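Local coordinates for CRP-like protein Clp (Xanthomonas campestris pv. campestris, PDB 3IWZ) that acts as a homodimeric, cyclic-di-GMP-responsive transcription factor, controlling virulence-factor production by activating or repressing a large set of genes in the diffusible signal factor pathway, at residues V188-L193 against C199-A204. Residues are numbered along the deposited sequence; the frame is centred on the assembly and turned at random.
Sequences VSRQEL and CSREMA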
loop_
_atom_site.group_PDB
_atom_site.type_symbol
_atom_site.label_atom_id
_atom_site.label_comp_id
_atom_site.label_asym_id
_atom_site.label_seq_id
_atom_site.Cartn_x
_atom_site.Cartn_y
_atom_site.Cartn_z
ATOM N N VAL D 188 -18.064 2.594 16.879
ATOM C CA VAL D 188 -17.756 2.976 15.506
ATOM C C VAL D 188 -18.998 3.566 14.841
ATOM O O VAL D 188 -19.998 2.875 14.644
ATOM C CB VAL D 188 -17.269 1.770 14.661
ATOM C CG1 VAL D 188 -17.032 2.207 13.223
ATOM C CG2 VAL D 188 -15.982 1.207 15.242
ATOM N N SER D 189 -18.926 4.849 14.503
ATOM C CA SER D 189 -20.031 5.545 13.860
ATOM C C SER D 189 -20.359 4.949 12.493
ATOM O O SER D 189 -19.492 4.377 11.826
ATOM C CB SER D 189 -19.689 7.031 13.718
ATOM O OG SER D 189 -18.339 7.206 13.319
ATOM N N ARG D 190 -21.620 5.077 12.089
ATOM C CA ARG D 190 -22.076 4.557 10.806
ATOM C C ARG D 190 -21.249 5.165 9.677
ATOM O O ARG D 190 -20.986 4.519 8.662
ATOM C CB ARG D 190 -23.566 4.878 10.608
ATOM C CG ARG D 190 -24.106 4.509 9.234
ATOM C CD ARG D 190 -25.548 3.993 9.293
ATOM N NE ARG D 190 -26.545 5.030 9.552
ATOM C CZ ARG D 190 -27.860 4.816 9.544
ATOM N NH1 ARG D 190 -28.335 3.602 9.291
ATOM N NH2 ARG D 190 -28.704 5.813 9.776
ATOM N N GLN D 191 -20.841 6.416 9.871
ATOM C CA GLN D 191 -20.034 7.131 8.890
ATOM C C GLN D 191 -18.675 6.456 8.723
ATOM O O GLN D 191 -18.267 6.152 7.604
ATOM C CB GLN D 191 -19.858 8.588 9.333
ATOM C CG GLN D 191 -21.166 9.381 9.315
ATOM C CD GLN D 191 -21.208 10.488 10.357
ATOM O OE1 GLN D 191 -21.181 10.222 11.566
ATOM N NE2 GLN D 191 -21.282 11.737 9.896
ATOM N N GLU D 192 -17.984 6.216 9.837
ATOM C CA GLU D 192 -16.667 5.576 9.813
ATOM C C GLU D 192 -16.711 4.159 9.261
ATOM O O GLU D 192 -15.783 3.725 8.579
ATOM C CB GLU D 192 -16.047 5.555 11.214
ATOM C CG GLU D 192 -15.119 6.731 11.496
ATOM C CD GLU D 192 -13.899 6.748 10.584
ATOM O OE1 GLU D 192 -13.062 5.825 10.686
ATOM O OE2 GLU D 192 -13.778 7.683 9.764
ATOM N N LEU D 193 -17.783 3.434 9.559
ATOM C CA LEU D 193 -17.916 2.071 9.068
ATOM C C LEU D 193 -17.923 2.105 7.547
ATOM O O LEU D 193 -17.199 1.351 6.887
ATOM C CB LEU D 193 -19.217 1.447 9.563
ATOM C CG LEU D 193 -19.240 -0.076 9.456
ATOM C CD1 LEU D 193 -18.129 -0.643 10.326
ATOM C CD2 LEU D 193 -20.589 -0.613 9.899
ATOM N N CYS D 199 -18.140 2.084 1.363
ATOM C CA CYS D 199 -19.538 2.042 0.940
ATOM C C CYS D 199 -20.237 3.298 1.449
ATOM O O CYS D 199 -19.699 4.009 2.298
ATOM C CB CYS D 199 -20.245 0.795 1.492
ATOM S SG CYS D 199 -20.511 0.782 3.280
ATOM N N SER D 200 -21.432 3.572 0.935
ATOM C CA SER D 200 -22.176 4.756 1.358
ATOM C C SER D 200 -22.586 4.654 2.822
ATOM O O SER D 200 -22.868 3.565 3.325
ATOM C CB SER D 200 -23.421 4.944 0.488
ATOM O OG SER D 200 -24.315 3.852 0.620
ATOM N N ARG D 201 -22.602 5.797 3.501
ATOM C CA ARG D 201 -22.984 5.865 4.909
ATOM C C ARG D 201 -24.330 5.184 5.106
ATOM O O ARG D 201 -24.597 4.595 6.150
ATOM C CB ARG D 201 -23.065 7.329 5.354
ATOM C CG ARG D 201 -24.006 7.591 6.523
ATOM C CD ARG D 201 -24.053 9.070 6.827
ATOM N NE ARG D 201 -25.077 9.416 7.806
ATOM C CZ ARG D 201 -25.143 8.923 9.039
ATOM N NH1 ARG D 201 -24.244 8.043 9.463
ATOM N NH2 ARG D 201 -26.103 9.328 9.859
ATOM N N GLU D 202 -25.171 5.282 4.082
ATOM C CA GLU D 202 -26.495 4.684 4.093
ATOM C C GLU D 202 -26.426 3.156 4.003
ATOM O O GLU D 202 -26.926 2.462 4.890
ATOM C CB GLU D 202 -27.326 5.247 2.932
ATOM C CG GLU D 202 -26.504 5.651 1.708
ATOM C CD GLU D 202 -26.423 7.159 1.523
ATOM O OE1 GLU D 202 -27.469 7.772 1.212
ATOM O OE2 GLU D 202 -25.321 7.733 1.685
ATOM N N MET D 203 -25.803 2.636 2.945
ATOM C CA MET D 203 -25.689 1.188 2.769
ATOM C C MET D 203 -25.132 0.559 4.035
ATOM O O MET D 203 -25.616 -0.479 4.485
ATOM C CB MET D 203 -24.774 0.844 1.591
ATOM C CG MET D 203 -25.293 -0.296 0.706
ATOM S SD MET D 203 -25.759 -1.802 1.612
ATOM C CE MET D 203 -26.308 -2.874 0.263
ATOM N N ALA D 204 -24.117 1.194 4.611
ATOM C CA ALA D 204 -23.508 0.684 5.829
ATOM C C ALA D 204 -24.574 0.535 6.904
ATOM O O ALA D 204 -24.479 -0.335 7.768
ATOM C CB ALA D 204 -22.413 1.626 6.304
#
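Arg-201 NH1 touches two residues of the preceding helix, 3.4 Å from Gln-191 CG and equally close to Arg-190 CB. The segments carry the N-caps and first turns of helices 190-197 and 201-213, the pair that forms the predicted helix-turn-helix of this CRP-type DNA-binding domain; the second is the presumed recognition helix, as in CRP. Arg-201 turns its CG trans to the backbone N (chi1 154°) and runs extended to NE, which carries it back to the first helix. There it lies alongside Gln-191, pointing the same way, its CD 3.8 Å from Gln-191 CG. The Gln-191 amide carbon sits over one guanidinium face and Arg-190 NE over the opposite one.

Arg-190 crosses Arg-201 at about a right angle. Arg-201 NH1 meets the Arg-190 guanidinium at its edge, 3.8 Å from Arg-190 NE, and the two planes stand 80° apart. Both like charges are exposed; by analogy with CRP, Arg-201 probably reads a base and Arg-190 probably meets the DNA backbone. The Arg-190 chain, bent at chi2 and chi3, lays its methylenes against the backbone of the second helix: CG comes within 3.1 Å of Arg-201 O, a tight contact, with CD beside it.

Deeper in, Ala-204 CB packs 4.0 Å from Arg-190 O and also touches Ala-194. Leu-193 CD2 approaches Ala-204 O more loosely, while the Leu-193 side chain also rests on Ile-164 of helix 160-172. Ser-200 N-caps the second helix, its OG accepting Met-203 N at 3.0 Å with an N-H...O angle of 159°.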